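Local coordinates for lipid-transfer protein (Thermomonospora curvata, PDB 6OK1) that belongs to the thiolase superfamily as a lipid-transfer protein, with the thiolase fold of two related alpha/beta halves, at residues G6-A11 and M95-G100; G88-A93 and A240-A245; A279-N284 and G384-A389; E32-A37 and V104-R109. All blocks are in the same frame, centred on the assembly; numbering follows the deposited sequence.

Contact 1. Residues G6-A11 and M95-G100; sequences GAAAIA and MAVATG
Where the chain enters strand 8-15, in the N-terminal half of the thiolase fold, Ala7 and Ala8 lean on Val97 and Ala98 in the last turn of helix 86-98. Ala7 CB meets Ala98 CB methyl to methyl at 4.1 Å. One residue on, Ala8 CB rests against the valine, 4.0 Å from Val97 CG1. That branch stands opposite the backbone nitrogen (chi1 167°), which carries it out from the helix toward the strand. With three of the four partners alanine, the backbones come close: Ala7 CA and Ala98 CA are 5.8 Å apart.

Helix 86-98 is a core helix of the fold, and here it runs out. A Schellman motif closes it at Gly100: phi turns positive (79°), and Gly100 N bonds back to Val97 O at 3.1 Å. Met95 O takes two donors from one residue, Thr99 N at 3.1 Å and Thr99 OG1 at 2.9 Å, which arrive from opposite faces of the carbonyl plane. Val97 also packs on Ser228 of strand 219-228. Across the subunit interface, Thr99 lies against Thr99 of the second subunit, and Ala98 touches Ser2 of that subunit.

Contact 2. Residues G88-A93 and A240-A245; sequences GTVQQA and ALIWGA
Gln91 lies along Ala245 while Val90 sets its CG1 methyl against the end of Ile242, and these two pairs join helix 86-98 to strand 240-248. The glutamine has CG opposite its backbone N (chi1 -171°) and an extended chain beyond. Its aliphatic part therefore runs past the alanine methyl, with Gln91 CB 3.8 Å from Ala245 CB, and the amide reaches on to the main chain. There Gln91 NE2 donates to Ala245 O at 3.0 Å. The bond is bent, with 143° at the hydrogen, and NE2 sits above the carbonyl plane, well off the lone pairs. The hydrophobic pair meets at a slant: Val90 CG1 is 3.6 Å from Ile242 CD1, and Ile242 CG1 follows at 4.2 Å.

Between Ile242 and Ala245 the strand carries a classic beta bulge, Trp243 and Gly244 both facing Ile386 of the next strand. On the helix, Gln92 turns to the dimer interface and bonds to Gln92 of the second subunit. Ala245 N is taken by Gln280 OE1 of helix 268-281, so in this buried place the two polar backbone atoms of Ala245 are both satisfied by glutamine amides, one from each of two helices.

Contact 3. Residues A279-N284 and G384-A389; sequences AQSGLN and GLILGA
Ile386 overlaps Ser281 with one arm and Leu283 with the other, wedged against the point where helix 268-281 ends. The strand beneath, 382-388, belongs to the C-terminal half of the thiolase fold, and the contact packs a helix terminus on one face of its sheet. Ile386 has CG2 opposite the backbone N and CG1 opposite the carbonyl carbon (chi1 -66°), which points CD1 at the serine and CG2 at the leucine. The longer arm brings Ile386 CD1 to 3.6 Å from Ser281 OG, a van der Waals touch between a methyl and a hydroxyl. The shorter one sets Ile386 CG2 4.0 Å from Leu283 CD1, the two side chains lying askew.

Neighbours complete the pocket around the isoleucine: Leu373 of strand 371-375 and Ile288 from a loop. On the other face of the strand, Leu385 and Leu387 pack on helix 348-359, which leaves Ile386 to serve the helix 268-281 side. Trp243 of strand 240-248 touches Ser281 as well.

Gly282, with a positive phi of 70°, is where the chain leaves the helix, and the turn it makes brings Leu283 back over the strand. Arg391 helps hold this end, binding Ser281 O through NH1. The serine hydroxyl itself is directed back at the helix, to Leu277 O. The same oxygen also receives a weak bond, Leu283 N to Ser281 OG at 3.3 Å, bent to 138° at the hydrogen.

Contact 4. Residues E32-A37 and V104-R109; sequences EAVLAA and VVVCYR
The hydroxyl of Tyr108 bonds to Ser59 O, which fixes the far end of a side chain whose near end packs on Val34. Tyr108 CB lies 3.9 Å from Val34 CG2, and the ring begins right beside it, Tyr108 CG being 4.0 Å from the same methyl. The ring leaves the strand between the backbone N and the carbonyl carbon (chi1 65°), and the methyl approaches it obliquely. Val34 CG2 serves the tyrosine and Val106 alike: it lies 4.0 Å from Val106 CG1, and Val34 CG1 lies 4.1 Å from that same Val106 methyl. That branch of Val106 points opposite its backbone N (chi1 -172°), up at the helix. A single valine thus spans Val106 and Tyr108, on the same face of the strand.

The sodium ion, held by Val48, Ile70 and Glu72, is about 9 Å from the Val106 side chain, and Val106 itself packs on Val48. In this N-terminal half of the thiolase fold, helix 26-40 lies over strand 104-112 and its neighbour 219-228, where Val34 and Ala37 touch Ala223; Val105 and Cys107 turn to the reverse face, against helix 86-98.

Overall arrangement
All four contacts rest on one mixed sheet. Contacts 1 and 2 share helix 86-98 and have centres about 7 Å apart, on the adjacent strands 8-15 and 240-248. Contact 3, about 10 Å from contact 2, follows on the next strand, 382-388, while contact 4 lies about 23 Å from contact 3 and does not touch it. Along the chain, contacts 1, 2 and 4 interleave, and contact 3 comes after them. Helix 86-98 packs on one face of the sheet; helices 26-40 and 268-281 cover the other, one in each half. Strand 240-248 lies between 8-15 and 382-388, one from each half, so the sheet runs through both; contacts 1 and 2 also reach the second subunit.

Contact 1. Residues G6-A11 and M95-G100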
loop_
_atom_site.group_PDB
_atom_site.type_symbol
_atom_site.label_atom_id
_atom_site.label_comp_id
_atom_site.label_asym_id
_atom_site.label_seq_id
_atom_site.Cartn_x
_atom_site.Cartn_y
_atom_site.Cartn_z
ATOM N N GLY A 6 -16.839 18.243 -5.589
ATOM C CA GLY A 6 -16.530 19.632 -5.826
ATOM C C GLY A 6 -15.722 20.306 -4.744
ATOM O O GLY A 6 -15.341 21.471 -4.913
ATOM N N ALA A 7 -15.429 19.613 -3.643
ATOM C CA ALA A 7 -14.738 20.252 -2.522
ATOM C C ALA A 7 -13.267 20.488 -2.822
ATOM O O ALA A 7 -12.661 21.424 -2.279
ATOM C CB ALA A 7 -14.884 19.396 -1.267
ATOM N N ALA A 8 -12.665 19.640 -3.652
ATOM C CA ALA A 8 -11.248 19.719 -3.954
ATOM C C ALA A 8 -11.036 19.834 -5.451
ATOM O O ALA A 8 -11.913 19.514 -6.262
ATOM C CB ALA A 8 -10.502 18.470 -3.446
ATOM N N ALA A 9 -9.837 20.268 -5.819
ATOM C CA ALA A 9 -9.532 20.443 -7.219
ATOM C C ALA A 9 -8.058 20.156 -7.495
ATOM O O ALA A 9 -7.206 20.354 -6.629
ATOM C CB ALA A 9 -9.866 21.879 -7.648
ATOM N N ILE A 10 -7.762 19.769 -8.732
ATOM C CA ILE A 10 -6.382 19.650 -9.195
ATOM C C ILE A 10 -5.921 21.000 -9.719
ATOM O O ILE A 10 -6.479 21.548 -10.680
ATOM C CB ILE A 10 -6.225 18.567 -10.270
ATOM C CG1 ILE A 10 -6.624 17.193 -9.709
ATOM C CG2 ILE A 10 -4.769 18.548 -10.764
ATOM C CD1 ILE A 10 -6.600 16.078 -10.722
ATOM N N ALA A 11 -4.883 21.521 -9.089
ATOM C CA ALA A 11 -4.344 22.825 -9.398
ATOM C C ALA A 11 -2.994 22.764 -10.072
ATOM O O ALA A 11 -2.570 23.763 -10.656
ATOM C CB ALA A 11 -4.210 23.653 -8.117
ATOM N N MET A 95 -10.466 13.379 -0.486
ATOM C CA MET A 95 -11.024 13.027 0.815
ATOM C C MET A 95 -10.265 13.708 1.947
ATOM O O MET A 95 -10.865 14.195 2.913
ATOM C CB MET A 95 -10.969 11.505 0.954
ATOM C CG MET A 95 -11.605 10.895 2.168
ATOM S SD MET A 95 -11.297 9.108 2.280
ATOM C CE MET A 95 -10.999 8.668 0.566
ATOM N N ALA A 96 -8.933 13.721 1.861
ATOM C CA ALA A 96 -8.137 14.355 2.911
ATOM C C ALA A 96 -8.386 15.857 2.944
ATOM O O ALA A 96 -8.403 16.474 4.025
ATOM C CB ALA A 96 -6.647 14.072 2.692
ATOM N N VAL A 97 -8.572 16.464 1.771
ATOM C CA VAL A 97 -8.865 17.894 1.711
ATOM C C VAL A 97 -10.259 18.170 2.270
ATOM O O VAL A 97 -10.450 19.074 3.098
ATOM C CB VAL A 97 -8.714 18.405 0.269
ATOM C CG1 VAL A 97 -9.314 19.823 0.098
ATOM C CG2 VAL A 97 -7.247 18.413 -0.135
ATOM N N ALA A 98 -11.248 17.387 1.835
ATOM C CA ALA A 98 -12.628 17.626 2.240
ATOM C C ALA A 98 -12.813 17.502 3.748
ATOM O O ALA A 98 -13.649 18.209 4.337
ATOM C CB ALA A 98 -13.560 16.654 1.514
ATOM N N THR A 99 -12.063 16.611 4.394
ATOM C CA THR A 99 -12.200 16.382 5.827
ATOM C C THR A 99 -11.277 17.265 6.656
ATOM O O THR A 99 -11.311 17.179 7.887
ATOM C CB THR A 99 -11.919 14.917 6.176
ATOM O OG1 THR A 99 -10.590 14.579 5.730
ATOM C CG2 THR A 99 -12.967 13.997 5.544
ATOM N N GLY A 100 -10.453 18.087 6.020
ATOM C CA GLY A 100 -9.540 18.958 6.740
ATOM C C GLY A 100 -8.297 18.289 7.268
ATOM O O GLY A 100 -7.547 18.894 8.035
#

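Contact 2. Residues G88-A93 and A240-A245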
loop_
_atom_site.group_PDB
_atom_site.type_symbol
_atom_site.label_atom_id
_atom_site.label_comp_id
_atom_site.label_asym_id
_atom_site.label_seq_id
_atom_site.Cartn_x
_atom_site.Cartn_y
_atom_site.Cartn_z
ATOM N N GLY A 88 -7.896 6.514 -7.846
ATOM C CA GLY A 88 -7.992 6.383 -6.404
ATOM C C GLY A 88 -7.021 7.260 -5.639
ATOM O O GLY A 88 -7.354 7.743 -4.551
ATOM N N THR A 89 -5.818 7.503 -6.185
ATOM C CA THR A 89 -4.895 8.373 -5.458
ATOM C C THR A 89 -5.469 9.773 -5.358
ATOM O O THR A 89 -5.342 10.449 -4.326
ATOM C CB THR A 89 -3.496 8.425 -6.094
ATOM O OG1 THR A 89 -3.535 9.106 -7.356
ATOM C CG2 THR A 89 -2.880 7.038 -6.215
ATOM N N VAL A 90 -6.161 10.212 -6.413
ATOM C CA VAL A 90 -6.796 11.517 -6.382
ATOM C C VAL A 90 -8.026 11.516 -5.471
ATOM O O VAL A 90 -8.283 12.511 -4.788
ATOM C CB VAL A 90 -7.141 11.962 -7.809
ATOM C CG1 VAL A 90 -7.919 13.291 -7.778
ATOM C CG2 VAL A 90 -5.865 12.126 -8.630
ATOM N N GLN A 91 -8.808 10.428 -5.446
ATOM C CA GLN A 91 -9.873 10.319 -4.449
ATOM C C GLN A 91 -9.319 10.484 -3.042
ATOM O O GLN A 91 -9.879 11.230 -2.226
ATOM C CB GLN A 91 -10.616 8.991 -4.550
ATOM C CG GLN A 91 -11.848 8.994 -3.660
ATOM C CD GLN A 91 -12.405 7.630 -3.450
ATOM O OE1 GLN A 91 -11.674 6.712 -3.078
ATOM N NE2 GLN A 91 -13.700 7.470 -3.669
ATOM N N GLN A 92 -8.224 9.769 -2.733
ATOM C CA GLN A 92 -7.569 9.904 -1.432
ATOM C C GLN A 92 -7.288 11.357 -1.101
ATOM O O GLN A 92 -7.637 11.838 -0.017
ATOM C CB GLN A 92 -6.279 9.083 -1.413
ATOM C CG GLN A 92 -6.475 7.591 -1.250
ATOM C CD GLN A 92 -6.761 7.231 0.195
ATOM O OE1 GLN A 92 -6.101 7.742 1.106
ATOM N NE2 GLN A 92 -7.768 6.430 0.419
ATOM N N ALA A 93 -6.670 12.069 -2.030
ATOM C CA ALA A 93 -6.306 13.451 -1.793
ATOM C C ALA A 93 -7.543 14.313 -1.586
ATOM O O ALA A 93 -7.578 15.159 -0.688
ATOM C CB ALA A 93 -5.475 13.954 -2.968
ATOM N N ALA A 240 -9.350 22.381 -11.851
ATOM C CA ALA A 240 -10.006 21.201 -12.392
ATOM C C ALA A 240 -10.709 20.569 -11.196
ATOM O O ALA A 240 -10.091 19.869 -10.403
ATOM C CB ALA A 240 -9.002 20.256 -13.048
ATOM N N LEU A 241 -11.989 20.879 -11.021
ATOM C CA LEU A 241 -12.668 20.454 -9.813
ATOM C C LEU A 241 -12.904 18.958 -9.862
ATOM O O LEU A 241 -13.232 18.399 -10.913
ATOM C CB LEU A 241 -14.012 21.171 -9.668
ATOM C CG LEU A 241 -13.990 22.509 -8.918
ATOM C CD1 LEU A 241 -13.134 23.531 -9.638
ATOM C CD2 LEU A 241 -15.418 23.007 -8.775
ATOM N N ILE A 242 -12.785 18.328 -8.704
ATOM C CA ILE A 242 -13.019 16.901 -8.570
ATOM C C ILE A 242 -14.495 16.749 -8.201
ATOM O O ILE A 242 -14.875 16.717 -7.027
ATOM C CB ILE A 242 -12.069 16.274 -7.554
ATOM C CG1 ILE A 242 -10.624 16.471 -8.034
ATOM C CG2 ILE A 242 -12.347 14.816 -7.408
ATOM C CD1 ILE A 242 -9.578 16.348 -6.921
ATOM N N TRP A 243 -15.330 16.634 -9.234
ATOM C CA TRP A 243 -16.771 16.468 -9.060
ATOM C C TRP A 243 -17.175 15.031 -8.782
ATOM O O TRP A 243 -18.199 14.795 -8.125
ATOM C CB TRP A 243 -17.517 16.949 -10.294
ATOM C CG TRP A 243 -17.672 18.426 -10.278
ATOM C CD1 TRP A 243 -17.153 19.308 -11.159
ATOM C CD2 TRP A 243 -18.365 19.203 -9.283
ATOM N NE1 TRP A 243 -17.506 20.604 -10.811
ATOM C CE2 TRP A 243 -18.245 20.562 -9.658
ATOM C CE3 TRP A 243 -19.087 18.884 -8.134
ATOM C CZ2 TRP A 243 -18.805 21.588 -8.917
ATOM C CZ3 TRP A 243 -19.656 19.918 -7.397
ATOM C CH2 TRP A 243 -19.502 21.250 -7.790
ATOM N N GLY A 244 -16.412 14.077 -9.289
ATOM C CA GLY A 244 -16.592 12.691 -8.934
ATOM C C GLY A 244 -15.246 12.038 -8.731
ATOM O O GLY A 244 -14.283 12.323 -9.454
ATOM N N ALA A 245 -15.180 11.173 -7.734
ATOM C CA ALA A 245 -13.975 10.390 -7.462
ATOM C C ALA A 245 -14.426 9.126 -6.771
ATOM O O ALA A 245 -15.055 9.204 -5.713
ATOM C CB ALA A 245 -12.996 11.169 -6.583
#

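Contact 3. Residues A279-N284 and G384-A389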
loop_
_atom_site.group_PDB
_atom_site.type_symbol
_atom_site.label_atom_id
_atom_site.label_comp_id
_atom_site.label_asym_id
_atom_site.label_seq_id
_atom_site.Cartn_x
_atom_site.Cartn_y
_atom_site.Cartn_z
ATOM N N ALA A 279 -23.579 9.813 -9.546
ATOM C CA ALA A 279 -24.352 10.215 -8.378
ATOM C C ALA A 279 -23.664 11.348 -7.622
ATOM O O ALA A 279 -24.328 12.279 -7.137
ATOM C CB ALA A 279 -24.582 9.020 -7.461
ATOM N N GLN A 280 -22.341 11.285 -7.498
ATOM C CA GLN A 280 -21.612 12.307 -6.749
ATOM C C GLN A 280 -21.736 13.662 -7.430
ATOM O O GLN A 280 -21.958 14.691 -6.778
ATOM C CB GLN A 280 -20.133 11.937 -6.642
ATOM C CG GLN A 280 -19.830 10.815 -5.672
ATOM C CD GLN A 280 -18.406 10.333 -5.831
ATOM O OE1 GLN A 280 -17.677 10.847 -6.661
ATOM N NE2 GLN A 280 -18.010 9.348 -5.048
ATOM N N SER A 281 -21.539 13.676 -8.739
ATOM C CA SER A 281 -21.421 14.900 -9.514
ATOM C C SER A 281 -22.757 15.471 -9.940
ATOM O O SER A 281 -22.798 16.614 -10.423
ATOM C CB SER A 281 -20.582 14.638 -10.764
ATOM O OG SER A 281 -21.198 13.689 -11.641
ATOM N N GLY A 282 -23.829 14.701 -9.818
ATOM C CA GLY A 282 -25.119 15.120 -10.351
ATOM C C GLY A 282 -25.190 15.133 -11.858
ATOM O O GLY A 282 -26.062 15.794 -12.422
ATOM N N LEU A 283 -24.301 14.407 -12.534
ATOM C CA LEU A 283 -24.218 14.397 -13.979
ATOM C C LEU A 283 -24.690 13.058 -14.523
ATOM O O LEU A 283 -24.789 12.054 -13.805
ATOM C CB LEU A 283 -22.788 14.663 -14.464
ATOM C CG LEU A 283 -22.153 15.970 -13.996
ATOM C CD1 LEU A 283 -20.724 16.076 -14.454
ATOM C CD2 LEU A 283 -22.932 17.190 -14.523
ATOM N N ASN A 284 -25.017 13.090 -15.799
ATOM C CA ASN A 284 -25.324 11.944 -16.632
ATOM C C ASN A 284 -24.249 11.758 -17.682
ATOM O O ASN A 284 -23.443 12.659 -17.939
ATOM C CB ASN A 284 -26.679 12.140 -17.334
ATOM C CG ASN A 284 -27.821 12.223 -16.372
ATOM O OD1 ASN A 284 -27.832 11.522 -15.370
ATOM N ND2 ASN A 284 -28.803 13.075 -16.670
ATOM N N GLY A 384 -12.134 5.962 -10.812
ATOM C CA GLY A 384 -12.464 6.924 -11.847
ATOM C C GLY A 384 -12.596 8.303 -11.250
ATOM O O GLY A 384 -12.722 8.465 -10.029
ATOM N N LEU A 385 -12.603 9.295 -12.139
ATOM C CA LEU A 385 -12.848 10.680 -11.758
ATOM C C LEU A 385 -13.798 11.303 -12.753
ATOM O O LEU A 385 -13.795 10.952 -13.930
ATOM C CB LEU A 385 -11.590 11.540 -11.774
ATOM C CG LEU A 385 -10.446 11.057 -10.883
ATOM C CD1 LEU A 385 -9.187 11.747 -11.292
ATOM C CD2 LEU A 385 -10.760 11.273 -9.415
ATOM N N ILE A 386 -14.555 12.296 -12.291
ATOM C CA ILE A 386 -15.067 13.325 -13.192
ATOM C C ILE A 386 -14.421 14.630 -12.752
ATOM O O ILE A 386 -14.578 15.054 -11.599
ATOM C CB ILE A 386 -16.603 13.411 -13.200
ATOM C CG1 ILE A 386 -17.204 12.127 -13.792
ATOM C CG2 ILE A 386 -17.062 14.641 -14.019
ATOM C CD1 ILE A 386 -18.734 11.999 -13.653
ATOM N N LEU A 387 -13.642 15.223 -13.654
ATOM C CA LEU A 387 -13.058 16.543 -13.468
ATOM C C LEU A 387 -13.882 17.550 -14.260
ATOM O O LEU A 387 -14.304 17.266 -15.388
ATOM C CB LEU A 387 -11.601 16.582 -13.936
ATOM C CG LEU A 387 -10.668 15.586 -13.253
ATOM C CD1 LEU A 387 -9.273 15.791 -13.771
ATOM C CD2 LEU A 387 -10.707 15.753 -11.748
ATOM N N GLY A 388 -14.122 18.717 -13.665
ATOM C CA GLY A 388 -14.994 19.697 -14.281
ATOM C C GLY A 388 -14.530 21.127 -14.103
ATOM O O GLY A 388 -13.804 21.475 -13.168
ATOM N N ALA A 389 -14.968 21.960 -15.040
ATOM C CA ALA A 389 -14.767 23.392 -14.895
ATOM C C ALA A 389 -15.404 23.872 -13.594
ATOM O O ALA A 389 -16.337 23.260 -13.061
ATOM C CB ALA A 389 -15.358 24.144 -16.087
#

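Contact 4. Residues E32-A37 and V104-R109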
loop_
_atom_site.group_PDB
_atom_site.type_symbol
_atom_site.label_atom_id
_atom_site.label_comp_id
_atom_site.label_asym_id
_atom_site.label_seq_id
_atom_site.Cartn_x
_atom_site.Cartn_y
_atom_site.Cartn_z
ATOM N N GLU A 32 11.413 14.923 -9.409
ATOM C CA GLU A 32 11.258 15.893 -10.491
ATOM C C GLU A 32 9.785 16.175 -10.773
ATOM O O GLU A 32 9.379 17.335 -10.891
ATOM C CB GLU A 32 11.955 15.421 -11.765
ATOM C CG GLU A 32 13.461 15.480 -11.691
ATOM C CD GLU A 32 14.135 14.974 -12.951
ATOM O OE1 GLU A 32 13.492 14.988 -14.030
ATOM O OE2 GLU A 32 15.313 14.570 -12.858
ATOM N N ALA A 33 8.979 15.125 -10.919
ATOM C CA ALA A 33 7.566 15.313 -11.246
ATOM C C ALA A 33 6.840 16.050 -10.126
ATOM O O ALA A 33 6.027 16.951 -10.378
ATOM C CB ALA A 33 6.923 13.938 -11.513
ATOM N N VAL A 34 7.138 15.694 -8.878
ATOM C CA VAL A 34 6.475 16.306 -7.733
ATOM C C VAL A 34 6.804 17.792 -7.656
ATOM O O VAL A 34 5.911 18.630 -7.500
ATOM C CB VAL A 34 6.882 15.576 -6.448
ATOM C CG1 VAL A 34 6.558 16.369 -5.214
ATOM C CG2 VAL A 34 6.206 14.197 -6.399
ATOM N N LEU A 35 8.090 18.142 -7.748
ATOM C CA LEU A 35 8.453 19.563 -7.749
ATOM C C LEU A 35 7.821 20.307 -8.920
ATOM O O LEU A 35 7.419 21.472 -8.776
ATOM C CB LEU A 35 9.977 19.720 -7.775
ATOM C CG LEU A 35 10.649 19.366 -6.437
ATOM C CD1 LEU A 35 12.168 19.433 -6.563
ATOM C CD2 LEU A 35 10.191 20.283 -5.295
ATOM N N ALA A 36 7.752 19.671 -10.091
ATOM C CA ALA A 36 7.161 20.328 -11.254
ATOM C C ALA A 36 5.683 20.606 -11.028
ATOM O O ALA A 36 5.191 21.685 -11.375
ATOM C CB ALA A 36 7.375 19.480 -12.509
ATOM N N ALA A 37 4.961 19.655 -10.417
ATOM C CA ALA A 37 3.529 19.839 -10.169
ATOM C C ALA A 37 3.292 20.926 -9.123
ATOM O O ALA A 37 2.394 21.765 -9.275
ATOM C CB ALA A 37 2.892 18.522 -9.722
ATOM N N VAL A 104 -2.770 20.413 1.151
ATOM C CA VAL A 104 -2.065 20.350 -0.131
ATOM C C VAL A 104 -1.497 18.948 -0.285
ATOM O O VAL A 104 -0.547 18.585 0.417
ATOM C CB VAL A 104 -0.938 21.385 -0.230
ATOM C CG1 VAL A 104 -0.278 21.314 -1.573
ATOM C CG2 VAL A 104 -1.485 22.806 0.013
ATOM N N VAL A 105 -2.066 18.163 -1.194
ATOM C CA VAL A 105 -1.718 16.754 -1.340
ATOM C C VAL A 105 -1.139 16.555 -2.727
ATOM O O VAL A 105 -1.723 17.006 -3.717
ATOM C CB VAL A 105 -2.926 15.839 -1.101
ATOM C CG1 VAL A 105 -2.481 14.366 -1.149
ATOM C CG2 VAL A 105 -3.589 16.184 0.263
ATOM N N VAL A 106 0.000 15.876 -2.813
ATOM C CA VAL A 106 0.571 15.504 -4.105
ATOM C C VAL A 106 0.400 14.008 -4.332
ATOM O O VAL A 106 0.796 13.198 -3.495
ATOM C CB VAL A 106 2.048 15.912 -4.214
ATOM C CG1 VAL A 106 2.545 15.685 -5.613
ATOM C CG2 VAL A 106 2.214 17.396 -3.839
ATOM N N CYS A 107 -0.189 13.650 -5.470
ATOM C CA CYS A 107 -0.342 12.271 -5.904
ATOM C C CYS A 107 0.707 12.003 -6.974
ATOM O O CYS A 107 0.863 12.816 -7.884
ATOM C CB CYS A 107 -1.742 12.032 -6.479
ATOM S SG CYS A 107 -3.079 12.652 -5.451
ATOM N N TYR A 108 1.438 10.882 -6.871
ATOM C CA TYR A 108 2.531 10.664 -7.819
ATOM C C TYR A 108 2.746 9.186 -8.124
ATOM O O TYR A 108 2.319 8.299 -7.386
ATOM C CB TYR A 108 3.851 11.274 -7.301
ATOM C CG TYR A 108 4.396 10.619 -6.039
ATOM C CD1 TYR A 108 3.995 11.047 -4.795
ATOM C CD2 TYR A 108 5.320 9.581 -6.100
ATOM C CE1 TYR A 108 4.494 10.448 -3.641
ATOM C CE2 TYR A 108 5.807 8.973 -4.946
ATOM C CZ TYR A 108 5.395 9.426 -3.733
ATOM O OH TYR A 108 5.851 8.859 -2.584
ATOM N N ARG A 109 3.438 8.941 -9.238
ATOM C CA ARG A 109 3.924 7.626 -9.611
ATOM C C ARG A 109 5.126 7.856 -10.505
ATOM O O ARG A 109 5.057 8.669 -11.431
ATOM C CB ARG A 109 2.843 6.810 -10.342
ATOM C CG ARG A 109 3.196 5.356 -10.612
ATOM C CD ARG A 109 3.126 4.521 -9.354
ATOM N NE ARG A 109 3.344 3.102 -9.635
ATOM C CZ ARG A 109 4.502 2.463 -9.556
ATOM N NH1 ARG A 109 5.621 3.073 -9.159
ATOM N NH2 ARG A 109 4.547 1.166 -9.883
#